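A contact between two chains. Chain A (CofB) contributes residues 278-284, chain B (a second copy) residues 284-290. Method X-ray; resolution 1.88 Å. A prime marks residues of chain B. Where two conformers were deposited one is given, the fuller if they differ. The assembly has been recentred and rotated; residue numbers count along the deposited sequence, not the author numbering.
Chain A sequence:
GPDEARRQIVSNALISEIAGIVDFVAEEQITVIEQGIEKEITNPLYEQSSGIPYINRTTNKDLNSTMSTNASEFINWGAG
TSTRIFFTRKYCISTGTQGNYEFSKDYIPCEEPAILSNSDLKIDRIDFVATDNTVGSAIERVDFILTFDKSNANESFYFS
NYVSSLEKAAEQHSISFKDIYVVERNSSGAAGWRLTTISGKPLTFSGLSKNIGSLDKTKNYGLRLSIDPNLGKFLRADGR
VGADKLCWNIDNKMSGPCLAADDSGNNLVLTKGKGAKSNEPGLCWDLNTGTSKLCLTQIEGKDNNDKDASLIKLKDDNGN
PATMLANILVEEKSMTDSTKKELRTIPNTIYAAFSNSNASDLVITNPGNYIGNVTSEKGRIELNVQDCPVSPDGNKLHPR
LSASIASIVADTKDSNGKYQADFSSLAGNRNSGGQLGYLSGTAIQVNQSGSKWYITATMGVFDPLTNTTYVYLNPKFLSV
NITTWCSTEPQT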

ATOM      1  N   SER A 278      10.119  -9.680  14.414  1.00 30.99           N
ATOM      2  CA  SER A 278      10.177  -8.278  14.781  1.00 38.38           C
ATOM      3  C   SER A 278       8.837  -7.629  14.423  1.00 35.30           C
ATOM      4  O   SER A 278       8.054  -8.204  13.673  1.00 41.09           O
ATOM      5  N   ASN A 279       8.557  -6.455  14.978  1.00 28.84           N
ATOM      6  CA  ASN A 279       7.312  -5.752  14.677  1.00 28.08           C
ATOM      7  C   ASN A 279       7.619  -4.544  13.809  1.00 27.73           C
ATOM      8  O   ASN A 279       7.733  -3.429  14.311  1.00 26.44           O
ATOM      9  N   GLU A 280       7.788  -4.775  12.509  1.00 24.39           N
ATOM     10  CA  GLU A 280       8.172  -3.702  11.587  1.00 23.44           C
ATOM     11  C   GLU A 280       7.450  -3.889  10.254  1.00 22.28           C
ATOM     12  O   GLU A 280       8.050  -4.303   9.263  1.00 19.43           O
ATOM     13  N   PRO A 281       6.148  -3.586  10.236  1.00 20.49           N
ATOM     14  CA  PRO A 281       5.351  -3.868   9.036  1.00 20.43           C
ATOM     15  C   PRO A 281       5.829  -3.026   7.872  1.00 18.02           C
ATOM     16  O   PRO A 281       6.199  -1.864   8.060  1.00 18.16           O
ATOM     17  N   GLY A 282       5.845  -3.611   6.687  1.00 21.76           N
ATOM     18  CA  GLY A 282       6.338  -2.893   5.537  1.00 21.47           C
ATOM     19  C   GLY A 282       5.549  -3.133   4.274  1.00 21.52           C
ATOM     20  O   GLY A 282       5.047  -4.237   4.017  1.00 18.28           O
ATOM     21  N   LEU A 283       5.409  -2.072   3.490  0.54 19.69           N
ATOM     22  CA  LEU A 283       4.889  -2.172   2.138  0.54 18.49           C
ATOM     23  C   LEU A 283       6.060  -2.066   1.183  0.54 19.40           C
ATOM     24  O   LEU A 283       6.859  -1.130   1.277  0.54 19.21           O
ATOM     25  N   CYS A 284       6.163  -3.020   0.266  1.00 18.85           N
ATOM     26  CA  CYS A 284       7.326  -3.116  -0.605  1.00 19.85           C
ATOM     27  C   CYS A 284       7.004  -3.146  -2.087  1.00 21.40           C
ATOM     28  O   CYS A 284       5.900  -3.509  -2.499  1.00 20.46           O
TER
ATOM     29  N   CYS B 284      -1.767   3.204   5.812  1.00 18.85           N
ATOM     30  CA  CYS B 284      -1.188   3.374   7.137  1.00 19.85           C
ATOM     31  C   CYS B 284      -0.402   2.178   7.642  1.00 21.40           C
ATOM     32  O   CYS B 284      -0.606   1.043   7.205  1.00 20.46           O
ATOM     33  N   TRP B 285       0.477   2.465   8.599  1.00 17.03           N
ATOM     34  CA  TRP B 285       1.247   1.473   9.332  1.00 14.98           C
ATOM     35  C   TRP B 285       0.909   1.569  10.817  1.00 19.79           C
ATOM     36  O   TRP B 285       0.807   2.672  11.356  1.00 19.32           O
ATOM     37  N   ASP B 286       0.788   0.433  11.500  1.00 18.86           N
ATOM     38  CA  ASP B 286       0.555   0.456  12.941  1.00 19.69           C
ATOM     39  C   ASP B 286       1.364  -0.624  13.649  1.00 25.57           C
ATOM     40  O   ASP B 286       1.317  -1.802  13.279  1.00 23.62           O
ATOM     41  N   LEU B 287       2.145  -0.200  14.640  1.00 19.61           N
ATOM     42  CA  LEU B 287       2.916  -1.111  15.480  1.00 19.92           C
ATOM     43  C   LEU B 287       2.061  -1.707  16.593  1.00 22.80           C
ATOM     44  O   LEU B 287       2.394  -2.759  17.147  1.00 28.52           O
ATOM     45  N   ASN B 288       0.975  -1.015  16.919  1.00 25.05           N
ATOM     46  CA  ASN B 288       0.117  -1.400  18.035  1.00 31.45           C
ATOM     47  C   ASN B 288       0.913  -1.490  19.333  1.00 32.55           C
ATOM     48  O   ASN B 288       0.747  -2.437  20.102  1.00 31.83           O
ATOM     49  N   THR B 289       1.787  -0.510  19.565  1.00 29.99           N
ATOM     50  CA  THR B 289       2.609  -0.498  20.775  1.00 31.92           C
ATOM     51  C   THR B 289       2.411   0.787  21.561  1.00 32.58           C
ATOM     52  O   THR B 289       3.327   1.249  22.241  1.00 34.71           O
ATOM     53  N   GLY B 290       1.230   1.378  21.437  1.00 30.55           N
ATOM     54  CA  GLY B 290       0.853   2.486  22.289  1.00 33.72           C
ATOM     55  C   GLY B 290       0.930   3.878  21.693  1.00 34.34           C
ATOM     56  O   GLY B 290       0.565   4.844  22.362  1.00 31.17           O
TER

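The two stretches run nearly antiparallel, 173° apart, with Pro281 set against Trp285′ and Asn279 against Leu287′. Along chain B the contact begins after Cys284′, whose side chain points away and is bonded covalently elsewhere in the structure. Trp285′ (chi1 m, chi2 -106°) points toward chain A and gives the largest buried area of either stretch. The edge of its indole meets Pro281 O, 3.4 Å from Trp285′ CD1, and passes Gly282, whose CA lies 4.3 Å from Trp285′ NE1 at the same edge of the ring. Leu283 (m, t) points toward chain B and packs obliquely on the ring, CD1 to Trp285′ CZ2 at 3.8 Å.

Asp286′ (t) turns away, and its OD1 accepts a hydrogen bond from Asn288′ N (3.0 Å), tying the turn within its own chain. Its backbone serves the contact instead: a water donates to Asp286′ O (2.7 Å) and to Asn279 OD1 (2.8 Å).

Leu287′ (m, t) leaves its backbone sideways, yet its end reaches chain A, CD2 lying 3.6 Å from Pro281 CD. Asn279 (t) points in and donates from ND2 to Leu287′ O at 2.7 Å, the one direct hydrogen bond across. Thr289′ (p) closes the contact, CG2 3.8 Å from Asn279 ND2. The rule is apolar packing beside one amide that reads two backbone carbonyls, one directly, one through water.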

ATOM      1  CB  SER A 278      11.341  -7.590  14.063  1.00 38.30           C
ATOM      2  OG  SER A 278      11.614  -6.324  14.630  1.00 49.61           O
ATOM      3  CB  ASN A 279       6.602  -5.342  15.976  1.00 27.43           C
ATOM      4  CG  ASN A 279       5.261  -4.663  15.739  1.00 27.80           C
ATOM      5  OD1 ASN A 279       4.781  -4.555  14.607  1.00 26.62           O
ATOM      6  ND2 ASN A 279       4.640  -4.211  16.824  1.00 26.33           N
ATOM      7  CB  GLU A 280       9.699  -3.667  11.392  1.00 28.95           C
ATOM      8  CG  GLU A 280      10.465  -3.234  12.647  1.00 31.57           C
ATOM      9  CD  GLU A 280      11.984  -3.142  12.456  1.00 40.91           C
ATOM     10  OE1 GLU A 280      12.517  -3.642  11.437  1.00 39.56           O
ATOM     11  OE2 GLU A 280      12.646  -2.551  13.337  1.00 30.72           O
ATOM     12  CB  PRO A 281       3.930  -3.484   9.457  1.00 20.94           C
ATOM     13  CG  PRO A 281       4.121  -2.491  10.559  1.00 21.62           C
ATOM     14  CD  PRO A 281       5.352  -2.947  11.293  1.00 19.62           C
ATOM     15  CB  LEU A 283       3.868  -1.071   1.857  0.54 20.77           C
ATOM     16  CG  LEU A 283       2.545  -1.132   2.620  0.54 17.06           C
ATOM     17  CD1 LEU A 283       1.859   0.226   2.581  0.54 19.63           C
ATOM     18  CD2 LEU A 283       1.633  -2.201   2.028  0.54 22.51           C
ATOM     19  CB  CYS A 284       8.140  -4.367  -0.256  1.00 18.06           C
ATOM     20  SG  CYS A 284       8.495  -4.556   1.506  1.00 25.44           S
TER
ATOM     21  CB  CYS B 284      -2.289   3.699   8.153  1.00 18.06           C
ATOM     22  SG  CYS B 284      -3.408   5.022   7.639  1.00 25.44           S
ATOM     23  CB  TRP B 285       2.760   1.705   9.169  1.00 17.35           C
ATOM     24  CG  TRP B 285       3.310   1.613   7.796  1.00 17.50           C
ATOM     25  CD1 TRP B 285       4.059   0.596   7.288  1.00 18.95           C
ATOM     26  CD2 TRP B 285       3.209   2.598   6.755  1.00 18.60           C
ATOM     27  NE1 TRP B 285       4.406   0.870   5.982  1.00 22.22           N
ATOM     28  CE2 TRP B 285       3.895   2.093   5.633  1.00 22.28           C
ATOM     29  CE3 TRP B 285       2.580   3.844   6.657  1.00 18.89           C
ATOM     30  CZ2 TRP B 285       3.981   2.794   4.427  1.00 22.16           C
ATOM     31  CZ3 TRP B 285       2.666   4.540   5.460  1.00 25.53           C
ATOM     32  CH2 TRP B 285       3.369   4.013   4.363  1.00 23.54           C
ATOM     33  CB  ASP B 286      -0.941   0.293  13.236  1.00 22.46           C
ATOM     34  CG  ASP B 286      -1.314   0.700  14.656  1.00 29.42           C
ATOM     35  OD1 ASP B 286      -0.447   1.204  15.407  1.00 23.09           O
ATOM     36  OD2 ASP B 286      -2.497   0.524  15.014  1.00 31.85           O
ATOM     37  CB  LEU B 287       4.106  -0.381  16.102  1.00 24.58           C
ATOM     38  CG  LEU B 287       5.142   0.179  15.135  1.00 23.00           C
ATOM     39  CD1 LEU B 287       6.245   0.889  15.917  1.00 24.86           C
ATOM     40  CD2 LEU B 287       5.728  -0.929  14.294  1.00 24.08           C
ATOM     41  CB  ASN B 288      -0.583  -2.738  17.742  1.00 33.84           C
ATOM     42  CG  ASN B 288      -1.877  -2.557  16.960  1.00 40.60           C
ATOM     43  OD1 ASN B 288      -2.696  -1.692  17.282  1.00 45.18           O
ATOM     44  ND2 ASN B 288      -2.066  -3.372  15.927  1.00 46.54           N
ATOM     45  CB  THR B 289       4.109  -0.652  20.469  1.00 31.89           C
ATOM     46  OG1 THR B 289       4.513   0.341  19.517  1.00 33.92           O
ATOM     47  CG2 THR B 289       4.414  -2.043  19.930  1.00 30.00           C
TER
HETATM   48  O   HOH W   1       2.158  -4.299  13.621  1.00 22.86           O